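Local coordinates for protein alpha-1,2-mannosyltransferase (Ktr4), putative (Neosartorya fumigata, PDB 7BOP) that belongs to the Ktr/glycolipid 2-alpha-mannosyltransferase family of GT-A-fold glycosyltransferases and holds GDP and a manganese ion in this model, at residues Phe225-Pro236 with Leu263-Tyr274; Phe290-Tyr299 with Val319-Ala328. All coordinates share one frame; numbering follows the deposited sequence.

Contact 1. Residues Phe225-Pro236 with Leu263-Tyr274; sequences FDDPKTVPTLWP and LRPDHTEAANGY
Arg264 lies across one face of the Phe225 ring, its CD just 3.5 Å from the ring centroid. A bend at its third torsion (chi3 72°) brings the guanidinium back above the same ring, CZ 4.9 Å from the centroid, as a cation-pi contact. The two planes stand 71° apart, so this is not a flat stack, and NH1 is held by a salt bridge to Glu373. His267 comes next: the edge of Phe225 meets its face in a T-shaped pair, with planes at 77°. Pro228 also sits over a face of the imidazole, its CG 4.0 Å from the centroid, while Ala270 CB presses on Pro228 CB at 3.5 Å, closer than carbons usually pack. The other tight patch is at Trp235, whose CB meets Tyr274 CB at 3.5 Å. There the indole lies with a face against the Gly273-Tyr274 backbone, and because glycine brings no side chain, Trp235 CD1 can approach Gly273 C to 3.6 Å. Gly273 N and Asn272 N close the Schellman motif, with Asn272 at positive phi, that ends helix 265-270. Water 2, set among this packing, is gripped by Val231 O, Ala271 O and Trp235 N.

The outer side is thinner. Asn272 ND2 gives a nearly straight hydrogen bond of 2.7 Å to Pro232 O, arriving from above the carbonyl plane. Water 1 lies at the imidazole edge, 2.8 Å from His267 NE2, and donates weakly to Asp226 O. The chemistry implies a joint resting on ring faces and carbon contacts, with one direct hydrogen bond, from Asn272, and two waters joining polar atoms of both segments.

Contact 2. Residues Phe290-Tyr299 with Val319-Ala328; sequences FFRGEQYDAY and VHSIGLGLFA
Phe327 and Tyr299 interlock as knobs into holes between the two helices. Tyr299 fits among Val319, Ile322, Gly323 and Phe327; in return Phe327 enters a hole made by Phe290, Gln295, Tyr296 and Tyr299. The Phe327 and Tyr299 rings form an offset edge-to-face pair, the edge of Phe327 turned to the face of Tyr299 with planes at 63°, and Phe327 CE2 reaches Tyr299 CB at 3.6 Å. A second, oblique aromatic pair joins Phe291 and His320. Phe291 sends CE1 over a face of the His320 ring, 3.9 Å from CD2, the two planes inclined at 41°.

Among the apolar contacts, Phe290 has its CG anti to the backbone N (chi1 169°), which carries the ring to the end of helix 316-327. There CE2 meets Leu324 CD2 at 3.6 Å and CE1 meets Ala328 CB at 3.8 Å. Helices 294-306 and 316-327 run roughly antiparallel, their short segments 10.1 Å apart at closest approach. In this GT-A fold helix 316-327 lies against the mixed sheet, Leu324 resting on Phe279 of strand 278-279, and helix 294-306 packs on it. Gly323, without a side chain, lets the Tyr296 ring edge come to 3.9 Å between CD2 and Gly323 CA.

Polar atoms inside this interface find partners beyond it. Tyr296 OH lies at the imidazole edge, 3.2 Å from His320 CD2, while bonding to Ser175 O. Tyr299 OH pairs with Thr238 OG1 and also presses on Ile322 CG2. His320 ND1 bonds to Glu284 and NE2 to Asn174 O, two partners that fix the ring's rotation, an arrangement consistent with a protonated imidazole.

Overall arrangement
Contact 1 closes before contact 2 opens along the chain, and their centres lie 19 Å apart. Strand 218-224 leads into 225-236, while strand 284-287, its antiparallel neighbour in the mixed sheet, leads into helix 288-292 and so into 290-299. The contacts meet at Ile322, which takes Leu234 and Trp235 of helix 234-244 and also Tyr274; Leu234 CD2 lies 3.7 Å from Ile322 CD1. Helix 316-327, part of contact 2, thus also packs on contact 1. All four segments belong to the one GT-A fold. The side chains of Asp226 and His320 lie about 9 Å and about 11 Å from GDP, so both contacts belong to the protein body around the nucleotide pocket and not to its lining.

Contact 1. Residues Phe225-Pro236 with Leu263-Tyr274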
loop_
_atom_site.group_PDB
_atom_site.type_symbol
_atom_site.label_atom_id
_atom_site.label_comp_id
_atom_site.label_asym_id
_atom_site.label_seq_id
_atom_site.Cartn_x
_atom_site.Cartn_y
_atom_site.Cartn_z
ATOM N N PHE A 225 -9.293 -2.372 -8.764
ATOM C CA PHE A 225 -9.204 -3.680 -9.412
ATOM C C PHE A 225 -7.763 -3.930 -9.891
ATOM O O PHE A 225 -7.009 -2.987 -10.169
ATOM C CB PHE A 225 -10.186 -3.762 -10.598
ATOM C CG PHE A 225 -11.619 -3.822 -10.175
ATOM C CD1 PHE A 225 -12.221 -5.041 -9.907
ATOM C CD2 PHE A 225 -12.362 -2.666 -10.005
ATOM C CE1 PHE A 225 -13.547 -5.110 -9.496
ATOM C CE2 PHE A 225 -13.686 -2.723 -9.586
ATOM C CZ PHE A 225 -14.281 -3.946 -9.333
ATOM N N ASP A 226 -7.379 -5.195 -9.957
ATOM C CA ASP A 226 -6.090 -5.597 -10.516
ATOM C C ASP A 226 -6.297 -6.295 -11.852
ATOM O O ASP A 226 -7.429 -6.585 -12.255
ATOM C CB ASP A 226 -5.332 -6.523 -9.559
ATOM C CG ASP A 226 -3.813 -6.313 -9.599
ATOM O OD1 ASP A 226 -3.288 -5.814 -10.619
ATOM O OD2 ASP A 226 -3.150 -6.655 -8.604
ATOM N N ASP A 227 -5.190 -6.557 -12.522
ATOM C CA ASP A 227 -5.169 -7.394 -13.712
ATOM C C ASP A 227 -5.233 -8.877 -13.298
ATOM O O ASP A 227 -4.274 -9.386 -12.716
ATOM C CB ASP A 227 -3.883 -7.107 -14.490
ATOM C CG ASP A 227 -3.767 -7.916 -15.771
ATOM O OD1 ASP A 227 -4.678 -8.699 -16.105
ATOM O OD2 ASP A 227 -2.730 -7.777 -16.441
ATOM N N PRO A 228 -6.344 -9.580 -13.612
ATOM C CA PRO A 228 -6.450 -11.012 -13.256
ATOM C C PRO A 228 -5.312 -11.890 -13.772
ATOM O O PRO A 228 -4.987 -12.894 -13.133
ATOM C CB PRO A 228 -7.768 -11.465 -13.911
ATOM C CG PRO A 228 -8.500 -10.222 -14.269
ATOM C CD PRO A 228 -7.493 -9.125 -14.417
ATOM N N LYS A 229 -4.709 -11.524 -14.909
ATOM C CA LYS A 229 -3.585 -12.287 -15.476
ATOM C C LYS A 229 -2.345 -12.324 -14.582
ATOM O O LYS A 229 -1.512 -13.207 -14.749
ATOM C CB LYS A 229 -3.163 -11.718 -16.831
ATOM C CG LYS A 229 -4.232 -11.869 -17.908
ATOM C CD LYS A 229 -3.733 -11.424 -19.281
ATOM C CE LYS A 229 -3.267 -9.980 -19.313
ATOM N NZ LYS A 229 -4.287 -9.000 -18.850
ATOM N N THR A 230 -2.203 -11.360 -13.669
ATOM C CA THR A 230 -1.068 -11.353 -12.731
ATOM C C THR A 230 -1.274 -12.266 -11.526
ATOM O O THR A 230 -0.298 -12.553 -10.825
ATOM C CB THR A 230 -0.744 -9.933 -12.221
ATOM O OG1 THR A 230 -1.840 -9.418 -11.458
ATOM C CG2 THR A 230 -0.468 -8.988 -13.395
ATOM N N VAL A 231 -2.517 -12.710 -11.280
ATOM C CA VAL A 231 -2.878 -13.427 -10.043
ATOM C C VAL A 231 -3.786 -14.666 -10.218
ATOM O O VAL A 231 -4.550 -14.976 -9.314
ATOM C CB VAL A 231 -3.532 -12.457 -9.014
ATOM C CG1 VAL A 231 -2.527 -11.421 -8.525
ATOM C CG2 VAL A 231 -4.764 -11.762 -9.594
ATOM N N PRO A 232 -3.684 -15.406 -11.348
ATOM C CA PRO A 232 -4.710 -16.440 -11.542
ATOM C C PRO A 232 -4.807 -17.546 -10.469
ATOM O O PRO A 232 -5.912 -17.971 -10.176
ATOM C CB PRO A 232 -4.381 -17.015 -12.930
ATOM C CG PRO A 232 -2.956 -16.691 -13.146
ATOM C CD PRO A 232 -2.767 -15.351 -12.497
ATOM N N THR A 233 -3.698 -17.988 -9.879
ATOM C CA THR A 233 -3.766 -19.003 -8.806
ATOM C C THR A 233 -3.637 -18.451 -7.381
ATOM O O THR A 233 -3.568 -19.227 -6.423
ATOM C CB THR A 233 -2.742 -20.150 -9.000
ATOM O OG1 THR A 233 -1.402 -19.646 -8.933
ATOM C CG2 THR A 233 -2.959 -20.857 -10.334
ATOM N N LEU A 234 -3.635 -17.127 -7.224
ATOM C CA LEU A 234 -3.479 -16.523 -5.893
ATOM C C LEU A 234 -4.618 -16.929 -4.966
ATOM O O LEU A 234 -4.373 -17.394 -3.853
ATOM C CB LEU A 234 -3.376 -14.994 -5.987
ATOM C CG LEU A 234 -3.212 -14.220 -4.675
ATOM C CD1 LEU A 234 -2.055 -14.777 -3.847
ATOM C CD2 LEU A 234 -2.996 -12.748 -4.994
ATOM N N TRP A 235 -5.856 -16.792 -5.429
ATOM C CA TRP A 235 -7.008 -17.163 -4.604
ATOM C C TRP A 235 -7.112 -18.676 -4.369
ATOM O O TRP A 235 -7.364 -19.105 -3.229
ATOM C CB TRP A 235 -8.312 -16.581 -5.153
ATOM C CG TRP A 235 -9.470 -16.713 -4.208
ATOM C CD1 TRP A 235 -10.578 -17.481 -4.376
ATOM C CD2 TRP A 235 -9.614 -16.079 -2.937
ATOM N NE1 TRP A 235 -11.412 -17.363 -3.296
ATOM C CE2 TRP A 235 -10.841 -16.511 -2.392
ATOM C CE3 TRP A 235 -8.831 -15.174 -2.210
ATOM C CZ2 TRP A 235 -11.305 -16.070 -1.154
ATOM C CZ3 TRP A 235 -9.289 -14.741 -0.983
ATOM C CH2 TRP A 235 -10.514 -15.187 -0.465
ATOM N N PRO A 236 -6.917 -19.491 -5.430
ATOM C CA PRO A 236 -6.827 -20.932 -5.190
ATOM C C PRO A 236 -5.784 -21.314 -4.125
ATOM O O PRO A 236 -6.088 -22.117 -3.245
ATOM C CB PRO A 236 -6.463 -21.482 -6.562
ATOM C CG PRO A 236 -7.211 -20.579 -7.493
ATOM C CD PRO A 236 -7.114 -19.203 -6.867
ATOM N N LEU A 263 -19.667 -6.179 -9.488
ATOM C CA LEU A 263 -19.253 -5.035 -10.317
ATOM C C LEU A 263 -18.618 -5.434 -11.635
ATOM O O LEU A 263 -18.972 -4.898 -12.684
ATOM C CB LEU A 263 -18.273 -4.142 -9.558
ATOM C CG LEU A 263 -18.739 -3.460 -8.280
ATOM C CD1 LEU A 263 -17.707 -2.416 -7.864
ATOM C CD2 LEU A 263 -20.108 -2.828 -8.463
ATOM N N ARG A 264 -17.638 -6.334 -11.567
ATOM C CA ARG A 264 -16.881 -6.772 -12.734
ATOM C C ARG A 264 -16.743 -8.288 -12.659
ATOM O O ARG A 264 -15.662 -8.806 -12.371
ATOM C CB ARG A 264 -15.528 -6.063 -12.794
ATOM C CG ARG A 264 -15.682 -4.549 -12.836
ATOM C CD ARG A 264 -14.368 -3.826 -12.983
ATOM N NE ARG A 264 -13.798 -3.964 -14.314
ATOM C CZ ARG A 264 -12.600 -3.509 -14.665
ATOM N NH1 ARG A 264 -11.822 -2.884 -13.780
ATOM N NH2 ARG A 264 -12.158 -3.692 -15.904
ATOM N N PRO A 265 -17.853 -9.016 -12.911
ATOM C CA PRO A 265 -17.823 -10.477 -12.755
ATOM C C PRO A 265 -16.762 -11.210 -13.581
ATOM O O PRO A 265 -16.303 -12.275 -13.161
ATOM C CB PRO A 265 -19.250 -10.918 -13.148
ATOM C CG PRO A 265 -19.853 -9.754 -13.862
ATOM C CD PRO A 265 -19.197 -8.533 -13.283
ATOM N N ASP A 266 -16.345 -10.652 -14.716
ATOM C CA ASP A 266 -15.296 -11.290 -15.514
ATOM C C ASP A 266 -13.904 -11.229 -14.866
ATOM O O ASP A 266 -13.063 -12.111 -15.102
ATOM C CB ASP A 266 -15.261 -10.727 -16.936
ATOM C CG ASP A 266 -16.551 -11.020 -17.723
ATOM O OD1 ASP A 266 -17.295 -11.979 -17.380
ATOM O OD2 ASP A 266 -16.815 -10.286 -18.703
ATOM N N HIS A 267 -13.653 -10.203 -14.061
ATOM C CA HIS A 267 -12.432 -10.185 -13.248
ATOM C C HIS A 267 -12.438 -11.309 -12.233
ATOM O O HIS A 267 -11.443 -11.998 -12.084
ATOM C CB HIS A 267 -12.246 -8.858 -12.521
ATOM C CG HIS A 267 -11.473 -7.856 -13.303
ATOM N ND1 HIS A 267 -11.826 -7.476 -14.580
ATOM C CD2 HIS A 267 -10.363 -7.149 -12.989
ATOM C CE1 HIS A 267 -10.967 -6.574 -15.021
ATOM N NE2 HIS A 267 -10.070 -6.357 -14.075
ATOM N N THR A 268 -13.553 -11.481 -11.542
ATOM C CA THR A 268 -13.634 -12.472 -10.475
ATOM C C THR A 268 -13.489 -13.887 -11.049
ATOM O O THR A 268 -12.792 -14.739 -10.481
ATOM C CB THR A 268 -14.941 -12.328 -9.680
ATOM O OG1 THR A 268 -15.081 -10.968 -9.249
ATOM C CG2 THR A 268 -14.957 -13.267 -8.461
ATOM N N GLU A 269 -14.125 -14.123 -12.193
ATOM C CA GLU A 269 -13.970 -15.396 -12.889
ATOM C C GLU A 269 -12.536 -15.604 -13.351
ATOM O O GLU A 269 -11.977 -16.683 -13.143
ATOM C CB GLU A 269 -14.932 -15.512 -14.077
ATOM C CG GLU A 269 -14.696 -16.783 -14.900
ATOM C CD GLU A 269 -15.973 -17.400 -15.448
ATOM O OE1 GLU A 269 -16.814 -17.850 -14.634
ATOM O OE2 GLU A 269 -16.120 -17.457 -16.691
ATOM N N ALA A 270 -11.922 -14.587 -13.949
ATOM C CA ALA A 270 -10.559 -14.723 -14.477
ATOM C C ALA A 270 -9.515 -14.939 -13.363
ATOM O O ALA A 270 -8.485 -15.576 -13.584
ATOM C CB ALA A 270 -10.189 -13.503 -15.329
ATOM N N ALA A 271 -9.795 -14.420 -12.172
ATOM C CA ALA A 271 -8.911 -14.598 -11.017
ATOM C C ALA A 271 -9.400 -15.723 -10.101
ATOM O O ALA A 271 -8.975 -15.826 -8.952
ATOM C CB ALA A 271 -8.780 -13.271 -10.265
ATOM N N ASN A 272 -10.316 -16.557 -10.612
ATOM C CA ASN A 272 -10.737 -17.804 -9.968
ATOM C C ASN A 272 -11.285 -17.628 -8.555
ATOM O O ASN A 272 -10.885 -18.340 -7.624
ATOM C CB ASN A 272 -9.583 -18.811 -10.008
ATOM C CG ASN A 272 -9.177 -19.139 -11.425
ATOM O OD1 ASN A 272 -9.994 -19.619 -12.194
ATOM N ND2 ASN A 272 -7.942 -18.831 -11.794
ATOM N N GLY A 273 -12.194 -16.664 -8.413
ATOM C CA GLY A 273 -12.912 -16.430 -7.164
ATOM C C GLY A 273 -12.543 -15.170 -6.391
ATOM O O GLY A 273 -13.276 -14.781 -5.498
ATOM N N TYR A 274 -11.410 -14.553 -6.712
ATOM C CA TYR A 274 -10.972 -13.289 -6.090
ATOM C C TYR A 274 -11.392 -12.104 -6.974
ATOM O O TYR A 274 -11.190 -12.131 -8.178
ATOM C CB TYR A 274 -9.461 -13.348 -5.859
ATOM C CG TYR A 274 -8.749 -12.078 -5.475
ATOM C CD1 TYR A 274 -9.246 -11.246 -4.471
ATOM C CD2 TYR A 274 -7.522 -11.733 -6.068
ATOM C CE1 TYR A 274 -8.574 -10.093 -4.099
ATOM C CE2 TYR A 274 -6.836 -10.584 -5.686
ATOM C CZ TYR A 274 -7.371 -9.761 -4.710
ATOM O OH TYR A 274 -6.736 -8.599 -4.329
HETATM O O HOH W 1 -8.210 -4.261 -14.197
HETATM O O HOH W 2 -6.678 -15.215 -7.683
#

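Contact 2. Residues Phe290-Tyr299 with Val319-Ala328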
loop_
_atom_site.group_PDB
_atom_site.type_symbol
_atom_site.label_atom_id
_atom_site.label_comp_id
_atom_site.label_asym_id
_atom_site.label_seq_id
_atom_site.Cartn_x
_atom_site.Cartn_y
_atom_site.Cartn_z
ATOM N N PHE A 290 1.355 -6.666 12.677
ATOM C CA PHE A 290 0.365 -7.495 11.982
ATOM C C PHE A 290 1.056 -8.446 11.019
ATOM O O PHE A 290 0.834 -9.646 11.065
ATOM C CB PHE A 290 -0.655 -6.664 11.198
ATOM C CG PHE A 290 -1.498 -7.495 10.285
ATOM C CD1 PHE A 290 -2.459 -8.355 10.814
ATOM C CD2 PHE A 290 -1.297 -7.471 8.906
ATOM C CE1 PHE A 290 -3.223 -9.163 9.979
ATOM C CE2 PHE A 290 -2.056 -8.272 8.066
ATOM C CZ PHE A 290 -3.025 -9.112 8.604
ATOM N N PHE A 291 1.905 -7.895 10.159
ATOM C CA PHE A 291 2.579 -8.663 9.124
ATOM C C PHE A 291 3.601 -9.637 9.704
ATOM O O PHE A 291 3.805 -10.718 9.157
ATOM C CB PHE A 291 3.230 -7.730 8.097
ATOM C CG PHE A 291 2.244 -6.861 7.368
ATOM C CD1 PHE A 291 1.451 -7.394 6.349
ATOM C CD2 PHE A 291 2.075 -5.522 7.713
ATOM C CE1 PHE A 291 0.524 -6.599 5.674
ATOM C CE2 PHE A 291 1.142 -4.724 7.052
ATOM C CZ PHE A 291 0.363 -5.268 6.024
ATOM N N ARG A 292 4.226 -9.255 10.819
ATOM C CA ARG A 292 5.116 -10.158 11.567
ATOM C C ARG A 292 4.373 -11.275 12.278
ATOM O O ARG A 292 4.992 -12.240 12.680
ATOM C CB ARG A 292 5.924 -9.390 12.620
ATOM C CG ARG A 292 6.963 -8.453 12.061
ATOM C CD ARG A 292 7.340 -7.425 13.109
ATOM N NE ARG A 292 8.379 -6.534 12.616
ATOM C CZ ARG A 292 8.625 -5.314 13.089
ATOM N NH1 ARG A 292 7.908 -4.798 14.085
ATOM N NH2 ARG A 292 9.602 -4.593 12.554
ATOM N N GLY A 293 3.066 -11.126 12.465
ATOM C CA GLY A 293 2.260 -12.090 13.187
ATOM C C GLY A 293 2.200 -13.465 12.554
ATOM O O GLY A 293 2.534 -13.652 11.372
ATOM N N GLU A 294 1.771 -14.429 13.364
ATOM C CA GLU A 294 1.705 -15.827 12.961
ATOM C C GLU A 294 0.903 -16.012 11.678
ATOM O O GLU A 294 1.356 -16.668 10.754
ATOM C CB GLU A 294 1.058 -16.675 14.069
ATOM C CG GLU A 294 1.038 -18.171 13.770
ATOM C CD GLU A 294 0.279 -19.001 14.807
ATOM O OE1 GLU A 294 0.042 -18.521 15.936
ATOM O OE2 GLU A 294 -0.098 -20.146 14.473
ATOM N N GLN A 295 -0.285 -15.434 11.648
ATOM C CA GLN A 295 -1.238 -15.687 10.572
ATOM C C GLN A 295 -0.717 -15.138 9.248
ATOM O O GLN A 295 -0.538 -15.897 8.287
ATOM C CB GLN A 295 -2.610 -15.097 10.894
ATOM C CG GLN A 295 -3.345 -15.799 12.033
ATOM C CD GLN A 295 -2.903 -15.357 13.419
ATOM O OE1 GLN A 295 -2.190 -14.362 13.586
ATOM N NE2 GLN A 295 -3.304 -16.125 14.429
ATOM N N TYR A 296 -0.453 -13.834 9.200
ATOM C CA TYR A 296 0.004 -13.222 7.957
ATOM C C TYR A 296 1.314 -13.828 7.478
ATOM O O TYR A 296 1.467 -14.127 6.288
ATOM C CB TYR A 296 0.147 -11.697 8.034
ATOM C CG TYR A 296 0.596 -11.171 6.689
ATOM C CD1 TYR A 296 1.953 -11.075 6.378
ATOM C CD2 TYR A 296 -0.335 -10.871 5.690
ATOM C CE1 TYR A 296 2.379 -10.666 5.128
ATOM C CE2 TYR A 296 0.081 -10.448 4.435
ATOM C CZ TYR A 296 1.437 -10.343 4.166
ATOM O OH TYR A 296 1.868 -9.942 2.934
ATOM N N ASP A 297 2.279 -13.978 8.376
ATOM C CA ASP A 297 3.575 -14.458 7.947
ATOM C C ASP A 297 3.524 -15.908 7.466
ATOM O O ASP A 297 4.243 -16.259 6.544
ATOM C CB ASP A 297 4.629 -14.297 9.034
ATOM C CG ASP A 297 6.030 -14.369 8.486
ATOM O OD1 ASP A 297 6.334 -13.705 7.466
ATOM O OD2 ASP A 297 6.836 -15.102 9.073
ATOM N N ALA A 298 2.688 -16.742 8.087
ATOM C CA ALA A 298 2.466 -18.110 7.584
ATOM C C ALA A 298 1.852 -18.077 6.176
ATOM O O ALA A 298 2.236 -18.865 5.311
ATOM C CB ALA A 298 1.577 -18.902 8.531
ATOM N N TYR A 299 0.915 -17.153 5.959
ATOM C CA TYR A 299 0.316 -16.928 4.638
ATOM C C TYR A 299 1.381 -16.549 3.624
ATOM O O TYR A 299 1.451 -17.145 2.538
ATOM C CB TYR A 299 -0.780 -15.859 4.719
ATOM C CG TYR A 299 -1.428 -15.498 3.397
ATOM C CD1 TYR A 299 -2.057 -16.471 2.620
ATOM C CD2 TYR A 299 -1.438 -14.177 2.932
ATOM C CE1 TYR A 299 -2.662 -16.143 1.412
ATOM C CE2 TYR A 299 -2.049 -13.844 1.723
ATOM C CZ TYR A 299 -2.658 -14.826 0.972
ATOM O OH TYR A 299 -3.266 -14.508 -0.232
ATOM N N VAL A 319 -1.753 -9.286 -2.236
ATOM C CA VAL A 319 -1.301 -10.141 -1.132
ATOM C C VAL A 319 -1.542 -9.499 0.249
ATOM O O VAL A 319 -2.088 -10.148 1.153
ATOM C CB VAL A 319 0.172 -10.586 -1.329
ATOM C CG1 VAL A 319 0.705 -11.303 -0.091
ATOM C CG2 VAL A 319 0.288 -11.496 -2.553
ATOM N N HIS A 320 -1.154 -8.239 0.416
ATOM C CA HIS A 320 -1.525 -7.480 1.629
ATOM C C HIS A 320 -3.027 -7.426 1.848
ATOM O O HIS A 320 -3.509 -7.650 2.969
ATOM C CB HIS A 320 -0.977 -6.053 1.565
ATOM C CG HIS A 320 0.501 -5.971 1.778
ATOM N ND1 HIS A 320 1.170 -4.771 1.862
ATOM C CD2 HIS A 320 1.435 -6.936 1.943
ATOM C CE1 HIS A 320 2.457 -4.998 2.048
ATOM N NE2 HIS A 320 2.647 -6.305 2.098
ATOM N N SER A 321 -3.764 -7.124 0.775
ATOM C CA SER A 321 -5.209 -6.952 0.863
ATOM C C SER A 321 -5.920 -8.226 1.275
ATOM O O SER A 321 -6.826 -8.189 2.116
ATOM C CB SER A 321 -5.770 -6.450 -0.468
ATOM O OG SER A 321 -5.153 -5.227 -0.835
ATOM N N ILE A 322 -5.517 -9.348 0.683
ATOM C CA ILE A 322 -6.078 -10.648 1.060
ATOM C C ILE A 322 -5.692 -10.987 2.511
ATOM O O ILE A 322 -6.534 -11.425 3.295
ATOM C CB ILE A 322 -5.634 -11.759 0.093
ATOM C CG1 ILE A 322 -6.326 -11.585 -1.270
ATOM C CG2 ILE A 322 -5.963 -13.127 0.654
ATOM C CD1 ILE A 322 -5.666 -12.343 -2.396
ATOM N N GLY A 323 -4.425 -10.787 2.859
ATOM C CA GLY A 323 -3.970 -11.046 4.227
ATOM C C GLY A 323 -4.742 -10.261 5.273
ATOM O O GLY A 323 -5.173 -10.822 6.287
ATOM N N LEU A 324 -4.921 -8.962 5.020
ATOM C CA LEU A 324 -5.742 -8.099 5.877
ATOM C C LEU A 324 -7.185 -8.571 5.923
ATOM O O LEU A 324 -7.782 -8.666 7.004
ATOM C CB LEU A 324 -5.705 -6.638 5.400
ATOM C CG LEU A 324 -4.353 -5.924 5.565
ATOM C CD1 LEU A 324 -4.262 -4.714 4.645
ATOM C CD2 LEU A 324 -4.141 -5.517 7.020
ATOM N N GLY A 325 -7.741 -8.862 4.749
ATOM C CA GLY A 325 -9.133 -9.274 4.635
ATOM C C GLY A 325 -9.477 -10.603 5.277
ATOM O O GLY A 325 -10.633 -10.834 5.597
ATOM N N LEU A 326 -8.493 -11.481 5.445
ATOM C CA LEU A 326 -8.703 -12.784 6.093
ATOM C C LEU A 326 -8.265 -12.838 7.558
ATOM O O LEU A 326 -8.883 -13.548 8.348
ATOM C CB LEU A 326 -7.960 -13.874 5.322
ATOM C CG LEU A 326 -8.414 -14.084 3.879
ATOM C CD1 LEU A 326 -7.472 -15.055 3.208
ATOM C CD2 LEU A 326 -9.847 -14.575 3.832
ATOM N N PHE A 327 -7.210 -12.101 7.908
ATOM C CA PHE A 327 -6.546 -12.248 9.211
ATOM C C PHE A 327 -6.616 -11.023 10.129
ATOM O O PHE A 327 -6.396 -11.164 11.331
ATOM C CB PHE A 327 -5.090 -12.691 8.994
ATOM C CG PHE A 327 -4.952 -13.826 8.007
ATOM C CD1 PHE A 327 -5.705 -14.995 8.162
ATOM C CD2 PHE A 327 -4.105 -13.720 6.902
ATOM C CE1 PHE A 327 -5.610 -16.027 7.243
ATOM C CE2 PHE A 327 -4.006 -14.755 5.980
ATOM C CZ PHE A 327 -4.752 -15.910 6.155
ATOM N N ALA A 328 -6.940 -9.845 9.591
ATOM C CA ALA A 328 -7.103 -8.656 10.413
ATOM C C ALA A 328 -8.555 -8.468 10.825
ATOM O O ALA A 328 -9.458 -9.135 10.317
ATOM C CB ALA A 328 -6.591 -7.422 9.676
#